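Local atomic coordinates of multisubunit Na+/H+ antiporter, B subunit (PDB entry 6Z16), a protein that forms the membrane-embedded B subunit of the Mrp complex, a multisubunit antiporter that exchanges sodium ions for protons across the cell membrane. Residues 15-20 with 47-51; 57-61 with 134-138; 71-76 with 122-126. The contacts are given in a common frame with arbitrary orientation. Numbering follows the deposited sequence.

Contact 1 of 3, residues 15-20 with 47-51; sequences VTPIIV and AIVLL
Two neighbouring transmembrane helices of the MnhB-type subunit, 6-28 and 37-54, pack here as an antiparallel pair. Both segments are helical. Residues 15-20 carry a kink at Pro-17, which has no N-H to give; Ile-18 N makes a weak 3.3 Å bond to Val-15 O, three residues back. The N-to-C directions differ by 163°, and the segment axes come within 9.8 Å. In register, Thr-16 lies across from Ala-47, with their CA atoms 5.8 Å apart.

Ala-47 points toward the other helix. Its CB lies 3.7 Å from CG2 of Ile-19, 3.9 Å from CG2 of Val-20 and 4.3 Å from CG2 of Thr-16. The small methyl thus sits among three larger residues. Ile-48 and Val-49 take no part in this face and touch helix 114-137 instead, through Met-130 and Ile-133. Leu-50 (chi1 t, chi2 p) reaches across. Its CD2 lies 3.7 Å from CG1 of Val-15 and 3.8 Å from CD1 of Ile-19, which is in the mt rotamer. Leu-51 (mt) starts sideways, but its end approaches Thr-16. The contact is almost wholly apolar. The hydroxyl of Thr-16 (chi1 m) is satisfied within its own helix by the carbonyl of Thr-12. Its OG1 meets Leu-50 CD2 at 3.9 Å and Leu-51 CD2 at 4.0 Å.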
loop_
_atom_site.group_PDB
_atom_site.type_symbol
_atom_site.label_atom_id
_atom_site.label_comp_id
_atom_site.label_asym_id
_atom_site.label_seq_id
_atom_site.Cartn_x
_atom_site.Cartn_y
_atom_site.Cartn_z
ATOM N N VAL B 15 -2.734 22.544 -8.912
ATOM C CA VAL B 15 -1.347 22.832 -9.266
ATOM C C VAL B 15 -0.488 23.052 -8.018
ATOM O O VAL B 15 0.691 22.675 -7.999
ATOM C CB VAL B 15 -1.320 24.017 -10.263
ATOM C CG1 VAL B 15 -0.041 24.789 -10.234
ATOM C CG2 VAL B 15 -1.461 23.471 -11.676
ATOM N N THR B 16 -1.086 23.589 -6.951
ATOM C CA THR B 16 -0.355 23.799 -5.698
ATOM C C THR B 16 0.246 22.533 -5.052
ATOM O O THR B 16 1.404 22.621 -4.595
ATOM C CB THR B 16 -1.277 24.561 -4.728
ATOM O OG1 THR B 16 -1.694 25.791 -5.334
ATOM C CG2 THR B 16 -0.575 24.879 -3.431
ATOM N N PRO B 17 -0.417 21.353 -5.006
ATOM C CA PRO B 17 0.269 20.176 -4.437
ATOM C C PRO B 17 1.510 19.721 -5.182
ATOM O O PRO B 17 2.454 19.266 -4.530
ATOM C CB PRO B 17 -0.812 19.089 -4.474
ATOM C CG PRO B 17 -2.044 19.805 -4.400
ATOM C CD PRO B 17 -1.849 21.036 -5.189
ATOM N N ILE B 18 1.570 19.851 -6.504
ATOM C CA ILE B 18 2.780 19.371 -7.164
ATOM C C ILE B 18 3.927 20.370 -6.989
ATOM O O ILE B 18 5.095 19.967 -6.931
ATOM C CB ILE B 18 2.499 19.010 -8.638
ATOM C CG1 ILE B 18 3.663 18.210 -9.219
ATOM C CG2 ILE B 18 2.245 20.227 -9.493
ATOM C CD1 ILE B 18 3.937 16.938 -8.470
ATOM N N ILE B 19 3.617 21.658 -6.797
ATOM C CA ILE B 19 4.653 22.624 -6.442
ATOM C C ILE B 19 5.192 22.338 -5.047
ATOM O O ILE B 19 6.406 22.402 -4.814
ATOM C CB ILE B 19 4.114 24.064 -6.542
ATOM C CG1 ILE B 19 3.601 24.366 -7.941
ATOM C CG2 ILE B 19 5.208 25.065 -6.230
ATOM C CD1 ILE B 19 2.910 25.695 -8.035
ATOM N N VAL B 20 4.309 21.982 -4.108
ATOM C CA VAL B 20 4.759 21.710 -2.744
ATOM C C VAL B 20 5.584 20.424 -2.684
ATOM O O VAL B 20 6.634 20.387 -2.026
ATOM C CB VAL B 20 3.560 21.681 -1.780
ATOM C CG1 VAL B 20 3.995 21.283 -0.392
ATOM C CG2 VAL B 20 2.920 23.046 -1.713
ATOM N N ALA B 47 4.614 28.537 -4.115
ATOM C CA ALA B 47 3.292 27.926 -3.973
ATOM C C ALA B 47 2.358 28.818 -3.165
ATOM O O ALA B 47 1.180 28.995 -3.522
ATOM C CB ALA B 47 3.413 26.557 -3.313
ATOM N N ILE B 48 2.875 29.418 -2.090
ATOM C CA ILE B 48 2.036 30.334 -1.316
ATOM C C ILE B 48 1.753 31.616 -2.111
ATOM O O ILE B 48 0.684 32.221 -1.965
ATOM C CB ILE B 48 2.686 30.616 0.050
ATOM C CG1 ILE B 48 2.989 29.305 0.764
ATOM C CG2 ILE B 48 1.737 31.365 0.958
ATOM C CD1 ILE B 48 3.874 29.469 1.966
ATOM N N VAL B 49 2.671 32.013 -3.001
ATOM C CA VAL B 49 2.442 33.144 -3.906
ATOM C C VAL B 49 1.307 32.840 -4.875
ATOM O O VAL B 49 0.463 33.700 -5.155
ATOM C CB VAL B 49 3.749 33.501 -4.645
ATOM C CG1 VAL B 49 3.496 34.336 -5.878
ATOM C CG2 VAL B 49 4.621 34.309 -3.755
ATOM N N LEU B 50 1.268 31.611 -5.393
ATOM C CA LEU B 50 0.180 31.211 -6.280
ATOM C C LEU B 50 -1.160 31.224 -5.553
ATOM O O LEU B 50 -2.180 31.662 -6.111
ATOM C CB LEU B 50 0.471 29.832 -6.856
ATOM C CG LEU B 50 -0.576 29.294 -7.822
ATOM C CD1 LEU B 50 -0.718 30.186 -9.034
ATOM C CD2 LEU B 50 -0.190 27.907 -8.237
ATOM N N LEU B 51 -1.167 30.785 -4.291
ATOM C CA LEU B 51 -2.369 30.912 -3.468
ATOM C C LEU B 51 -2.750 32.371 -3.223
ATOM O O LEU B 51 -3.939 32.691 -3.125
ATOM C CB LEU B 51 -2.167 30.192 -2.139
ATOM C CG LEU B 51 -2.084 28.671 -2.198
ATOM C CD1 LEU B 51 -1.641 28.130 -0.863
ATOM C CD2 LEU B 51 -3.432 28.100 -2.565
#

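Contact 2 of 3, residues 57-61 with 134-138. With PTY (phosphatidylethanolamine), chain Q.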
loop_
_atom_site.group_PDB
_atom_site.type_symbol
_atom_site.label_atom_id
_atom_site.label_comp_id
_atom_site.label_asym_id
_atom_site.label_seq_id
_atom_site.Cartn_x
_atom_site.Cartn_y
_atom_site.Cartn_z
ATOM N N ILE B 57 -5.709 38.416 0.711
ATOM C CA ILE B 57 -4.542 38.468 1.585
ATOM C C ILE B 57 -4.940 37.993 2.979
ATOM O O ILE B 57 -4.121 37.427 3.708
ATOM C CB ILE B 57 -3.918 39.885 1.595
ATOM C CG1 ILE B 57 -2.574 39.913 2.331
ATOM C CG2 ILE B 57 -4.878 40.942 2.138
ATOM C CD1 ILE B 57 -1.484 39.163 1.639
ATOM N N GLU B 58 -6.208 38.180 3.351
ATOM C CA GLU B 58 -6.684 37.640 4.618
ATOM C C GLU B 58 -7.028 36.162 4.493
ATOM O O GLU B 58 -6.882 35.405 5.462
ATOM C CB GLU B 58 -7.886 38.450 5.117
ATOM C CG GLU B 58 -9.097 38.475 4.193
ATOM C CD GLU B 58 -10.131 37.409 4.511
ATOM O OE1 GLU B 58 -10.172 36.940 5.666
ATOM O OE2 GLU B 58 -10.900 37.035 3.602
ATOM N N THR B 59 -7.448 35.736 3.301
ATOM C CA THR B 59 -7.843 34.354 3.092
ATOM C C THR B 59 -6.638 33.430 3.120
ATOM O O THR B 59 -6.730 32.320 3.641
ATOM C CB THR B 59 -8.598 34.233 1.767
ATOM O OG1 THR B 59 -9.693 35.155 1.760
ATOM C CG2 THR B 59 -9.160 32.837 1.577
ATOM N N VAL B 60 -5.490 33.881 2.621
ATOM C CA VAL B 60 -4.318 33.013 2.580
ATOM C C VAL B 60 -3.695 32.865 3.965
ATOM O O VAL B 60 -3.264 31.771 4.348
ATOM C CB VAL B 60 -3.321 33.544 1.539
ATOM C CG1 VAL B 60 -2.046 32.724 1.520
ATOM C CG2 VAL B 60 -3.967 33.517 0.181
ATOM N N ARG B 61 -3.680 33.934 4.764
ATOM C CA ARG B 61 -3.250 33.767 6.147
ATOM C C ARG B 61 -4.293 33.045 6.987
ATOM O O ARG B 61 -3.958 32.539 8.060
ATOM C CB ARG B 61 -2.902 35.106 6.798
ATOM C CG ARG B 61 -4.047 36.081 6.949
ATOM C CD ARG B 61 -3.651 37.207 7.892
ATOM N NE ARG B 61 -2.495 37.967 7.430
ATOM C CZ ARG B 61 -2.567 39.093 6.735
ATOM N NH1 ARG B 61 -3.748 39.612 6.433
ATOM N NH2 ARG B 61 -1.456 39.709 6.360
ATOM N N GLU B 134 3.878 39.915 1.290
ATOM C CA GLU B 134 2.654 40.394 1.918
ATOM C C GLU B 134 2.848 41.698 2.679
ATOM O O GLU B 134 1.862 42.243 3.177
ATOM C CB GLU B 134 2.047 39.350 2.858
ATOM C CG GLU B 134 2.743 39.175 4.192
ATOM C CD GLU B 134 2.113 38.075 5.030
ATOM O OE1 GLU B 134 1.111 37.489 4.572
ATOM O OE2 GLU B 134 2.628 37.787 6.132
ATOM N N THR B 135 4.076 42.215 2.780
ATOM C CA THR B 135 4.271 43.568 3.280
ATOM C C THR B 135 4.025 44.584 2.178
ATOM O O THR B 135 3.381 45.614 2.407
ATOM C CB THR B 135 5.689 43.712 3.841
ATOM O OG1 THR B 135 5.878 42.774 4.905
ATOM C CG2 THR B 135 5.937 45.109 4.374
ATOM N N ILE B 136 4.521 44.294 0.974
ATOM C CA ILE B 136 4.258 45.152 -0.174
ATOM C C ILE B 136 2.782 45.120 -0.563
ATOM O O ILE B 136 2.217 46.150 -0.953
ATOM C CB ILE B 136 5.194 44.728 -1.322
ATOM C CG1 ILE B 136 6.636 45.072 -0.959
ATOM C CG2 ILE B 136 4.829 45.375 -2.623
ATOM C CD1 ILE B 136 7.637 44.478 -1.882
ATOM N N GLY B 137 2.117 43.973 -0.386
ATOM C CA GLY B 137 0.757 43.824 -0.887
ATOM C C GLY B 137 -0.279 44.661 -0.156
ATOM O O GLY B 137 -1.164 45.246 -0.783
ATOM N N GLU B 138 -0.188 44.734 1.168
ATOM C CA GLU B 138 -1.180 45.444 1.966
ATOM C C GLU B 138 -0.727 46.847 2.351
ATOM O O GLU B 138 -1.240 47.415 3.321
ATOM C CB GLU B 138 -1.529 44.623 3.207
ATOM C CG GLU B 138 -0.357 44.370 4.138
ATOM C CD GLU B 138 -0.683 43.375 5.233
ATOM O OE1 GLU B 138 -1.834 42.897 5.288
ATOM O OE2 GLU B 138 0.220 43.053 6.029
HETATM C C1 PTY Q . 0.608 45.583 -6.718
HETATM C C2 PTY Q . -1.131 48.529 -2.915
HETATM C C3 PTY Q . -0.152 48.800 -4.075
HETATM O O4 PTY Q . 1.968 45.090 -6.709
HETATM C C5 PTY Q . -0.765 47.533 -7.477
HETATM C C6 PTY Q . 0.597 46.892 -7.461
HETATM O O7 PTY Q . 1.011 46.633 -8.843
HETATM C C8 PTY Q . 2.266 46.967 -9.185
HETATM O O10 PTY Q . 3.041 47.503 -8.443
HETATM C C11 PTY Q . 2.562 46.606 -10.609
HETATM C C12 PTY Q . 2.628 45.110 -10.892
HETATM C C13 PTY Q . 3.787 44.414 -10.207
HETATM C C14 PTY Q . 4.316 43.214 -10.979
HETATM C C15 PTY Q . 3.335 42.069 -11.111
HETATM C C16 PTY Q . 3.366 41.392 -12.466
HETATM C C17 PTY Q . 4.701 40.778 -12.857
HETATM C C18 PTY Q . 5.059 39.525 -12.085
HETATM C C19 PTY Q . 5.871 38.522 -12.884
HETATM C C20 PTY Q . 7.148 39.090 -13.467
HETATM C C21 PTY Q . 7.960 38.086 -14.262
HETATM C C22 PTY Q . 7.249 37.579 -15.501
HETATM C C30 PTY Q . 2.304 44.214 -5.762
HETATM C C31 PTY Q . 3.763 43.871 -5.832
HETATM O O30 PTY Q . 1.532 43.775 -4.954
HETATM C C32 PTY Q . 4.084 42.420 -5.508
HETATM C C33 PTY Q . 3.831 41.491 -6.678
HETATM C C34 PTY Q . 4.279 40.063 -6.446
HETATM C C35 PTY Q . 4.172 39.200 -7.687
HETATM C C36 PTY Q . 4.951 37.902 -7.613
HETATM C C37 PTY Q . 5.209 37.304 -8.983
HETATM C C38 PTY Q . 5.919 35.968 -8.969
HETATM C C39 PTY Q . 7.253 35.977 -8.254
HETATM C C40 PTY Q . 8.116 34.773 -8.585
HETATM C C41 PTY Q . 7.473 33.441 -8.261
HETATM C C42 PTY Q . 7.287 33.221 -6.776
HETATM C C43 PTY Q . 8.588 33.157 -6.017
HETATM C C44 PTY Q . 8.407 33.276 -4.527
HETATM P P1 PTY Q . -1.558 49.773 -6.153
HETATM O O11 PTY Q . -0.684 49.919 -4.826
HETATM O O12 PTY Q . -2.730 48.878 -5.808
HETATM O O13 PTY Q . -1.925 51.096 -6.707
HETATM O O14 PTY Q . -0.617 48.940 -7.180
HETATM N N1 PTY Q . -2.361 47.918 -3.431
#
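One arginine faces two glutamates at the end of the last transmembrane helix. Arg-61 NH2 lies 3.4 Å from Glu-138 OE1, in a salt bridge that includes a weak hydrogen bond near the guanidinium plane. Arg-61 NH2 also lies 3.8 Å from Glu-134 OE1. This second bridge is long, and its oxygen is well out of the plane, so only the charges attract. The three residues form a salt-bridge network between short helix 58-63 and the C-terminal end of helix 114-137. Glu-134 and Glu-138 are four residues apart, and the CA-to-CB bonds of both point toward residues 57-61. Beside the charges, Ile-57 CD1 packs on Glu-134 CB at 3.7 Å. Thr-59 OG1 donates a 2.9 Å hydrogen bond to Glu-58 OE2, away from the interface. Residues of helix 114-137 also line a phosphatidylethanolamine pocket: Ile-136 CG2 is 3.7 Å from lipid atom C31, and Gly-137 O is 3.9 Å from lipid atom C2.

Contact 3 of 3, residues 71-76 with 122-126; sequences LVAIGL and YFVVV
Helices 68-88 and 114-137 cross closely in the membrane-spanning bundle, with a glycine at the interface. Both segments are regular alpha-helix and run antiparallel, with a signed crossing angle of -158°. The axes of the two segments approach to 7.5 Å. The CA atoms of Val-72 and Val-124 are 4.1 Å apart, and those of Gly-75 and Phe-123 are 5.2 Å apart.

Leu-71 (mt) sends CD2 to 3.7 Å from CD1 of Phe-123, whose chi1 is m. Val-72 (chi1 m) lies beside Val-124 (chi1 t); both CA-to-CB bonds point sideways. Val-72 CG1 is 3.9 Å from Val-124 CG1. Val-124 CG2 comes within 3.4 Å of the carbonyl O of Val-72. Ala-73 points away and packs on Phe-21 of another subunit. Gly-75 places its CA 4.2 Å from Phe-123 CB and its C 3.9 Å from Val-124 CG2. A CB here would clash with Val-124 CG2, so the missing side chain permits this approach. Leu-76 (mt) closes the segment: its CG is 4.1 Å and its N 3.7 Å from Val-124 CG2.

All the side-chain packing across the pair is apolar. Between these two segments the fit therefore rests on van der Waals packing and on the close backbone approach that Gly-75 allows.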
loop_
_atom_site.group_PDB
_atom_site.type_symbol
_atom_site.label_atom_id
_atom_site.label_comp_id
_atom_site.label_asym_id
_atom_site.label_seq_id
_atom_site.Cartn_x
_atom_site.Cartn_y
_atom_site.Cartn_z
ATOM N N LEU B 71 8.879 32.587 11.951
ATOM C CA LEU B 71 9.560 31.569 11.153
ATOM C C LEU B 71 11.020 31.907 10.908
ATOM O O LEU B 71 11.883 31.024 11.009
ATOM C CB LEU B 71 8.866 31.351 9.815
ATOM C CG LEU B 71 7.648 30.452 9.801
ATOM C CD1 LEU B 71 7.130 30.374 8.391
ATOM C CD2 LEU B 71 8.060 29.084 10.296
ATOM N N VAL B 72 11.324 33.166 10.573
ATOM C CA VAL B 72 12.724 33.509 10.333
ATOM C C VAL B 72 13.518 33.477 11.636
ATOM O O VAL B 72 14.672 33.012 11.657
ATOM C CB VAL B 72 12.863 34.853 9.584
ATOM C CG1 VAL B 72 12.254 34.743 8.223
ATOM C CG2 VAL B 72 12.223 36.001 10.307
ATOM N N ALA B 73 12.887 33.870 12.756
ATOM C CA ALA B 73 13.563 33.794 14.048
ATOM C C ALA B 73 13.856 32.350 14.451
ATOM O O ALA B 73 14.973 32.034 14.880
ATOM C CB ALA B 73 12.720 34.492 15.109
ATOM N N ILE B 74 12.886 31.450 14.264
ATOM C CA ILE B 74 13.061 30.055 14.654
ATOM C C ILE B 74 14.046 29.334 13.729
ATOM O O ILE B 74 14.814 28.480 14.187
ATOM C CB ILE B 74 11.672 29.382 14.727
ATOM C CG1 ILE B 74 10.902 29.913 15.936
ATOM C CG2 ILE B 74 11.747 27.889 14.875
ATOM C CD1 ILE B 74 9.431 29.582 15.909
ATOM N N GLY B 75 14.108 29.703 12.446
ATOM C CA GLY B 75 15.098 29.087 11.569
ATOM C C GLY B 75 16.523 29.513 11.883
ATOM O O GLY B 75 17.459 28.692 11.848
ATOM N N LEU B 76 16.705 30.805 12.193
ATOM C CA LEU B 76 17.975 31.283 12.734
ATOM C C LEU B 76 18.354 30.542 14.016
ATOM O O LEU B 76 19.520 30.157 14.196
ATOM C CB LEU B 76 17.877 32.786 12.972
ATOM C CG LEU B 76 17.907 33.655 11.717
ATOM C CD1 LEU B 76 17.367 35.036 11.991
ATOM C CD2 LEU B 76 19.340 33.756 11.280
ATOM N N TYR B 122 15.819 26.829 5.083
ATOM C CA TYR B 122 14.501 26.680 4.475
ATOM C C TYR B 122 13.471 27.590 5.132
ATOM O O TYR B 122 12.747 28.324 4.444
ATOM C CB TYR B 122 14.073 25.215 4.588
ATOM C CG TYR B 122 12.753 24.861 3.951
ATOM C CD1 TYR B 122 12.668 24.571 2.600
ATOM C CD2 TYR B 122 11.586 24.831 4.703
ATOM C CE1 TYR B 122 11.460 24.250 2.019
ATOM C CE2 TYR B 122 10.377 24.525 4.131
ATOM C CZ TYR B 122 10.319 24.235 2.792
ATOM O OH TYR B 122 9.111 23.918 2.224
ATOM N N PHE B 123 13.398 27.556 6.469
ATOM C CA PHE B 123 12.393 28.359 7.164
ATOM C C PHE B 123 12.651 29.851 7.018
ATOM O O PHE B 123 11.700 30.628 6.863
ATOM C CB PHE B 123 12.308 28.007 8.649
ATOM C CG PHE B 123 11.602 26.725 8.932
ATOM C CD1 PHE B 123 10.255 26.598 8.646
ATOM C CD2 PHE B 123 12.249 25.683 9.573
ATOM C CE1 PHE B 123 9.585 25.430 8.920
ATOM C CE2 PHE B 123 11.586 24.519 9.856
ATOM C CZ PHE B 123 10.251 24.393 9.532
ATOM N N VAL B 124 13.920 30.276 7.021
ATOM C CA VAL B 124 14.170 31.710 6.888
ATOM C C VAL B 124 13.882 32.181 5.464
ATOM O O VAL B 124 13.354 33.276 5.268
ATOM C CB VAL B 124 15.596 32.069 7.340
ATOM C CG1 VAL B 124 15.851 33.560 7.196
ATOM C CG2 VAL B 124 15.775 31.701 8.778
ATOM N N VAL B 125 14.160 31.347 4.455
ATOM C CA VAL B 125 13.874 31.747 3.076
ATOM C C VAL B 125 12.371 31.873 2.841
ATOM O O VAL B 125 11.907 32.876 2.268
ATOM C CB VAL B 125 14.538 30.776 2.084
ATOM C CG1 VAL B 125 14.044 31.027 0.692
ATOM C CG2 VAL B 125 16.029 30.979 2.091
ATOM N N VAL B 126 11.588 30.899 3.336
ATOM C CA VAL B 126 10.125 30.970 3.237
ATOM C C VAL B 126 9.598 32.208 3.955
ATOM O O VAL B 126 8.796 32.978 3.400
ATOM C CB VAL B 126 9.476 29.692 3.798
ATOM C CG1 VAL B 126 7.973 29.841 3.838
ATOM C CG2 VAL B 126 9.823 28.507 2.956
#

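Overall arrangement
The three contacts tie together the helices of one membrane subunit. Contact 1 joins helices 6-28 and 37-54 and closes before the other two open. Contact 3 is nested inside the loop closed by contact 2, and both use helix 114-137. Contact 2 pairs its end with helix 58-63, and contact 3 pairs a middle part with helix 68-88. The centres of contacts 1 and 2 are about 16 Å apart. Contact 3 has its centre about 19 Å from each of theirs. Helices 37-54 and 58-63 follow each other in the chain, and contacts 1 and 2 touch, with Leu-51 O 3.4 Å from Val-60 CG2. Contacts 2 and 3 do not touch; their nearest atoms are about 8 Å apart. Helix 114-137, the last in the chain, thus meets two helices that precede it.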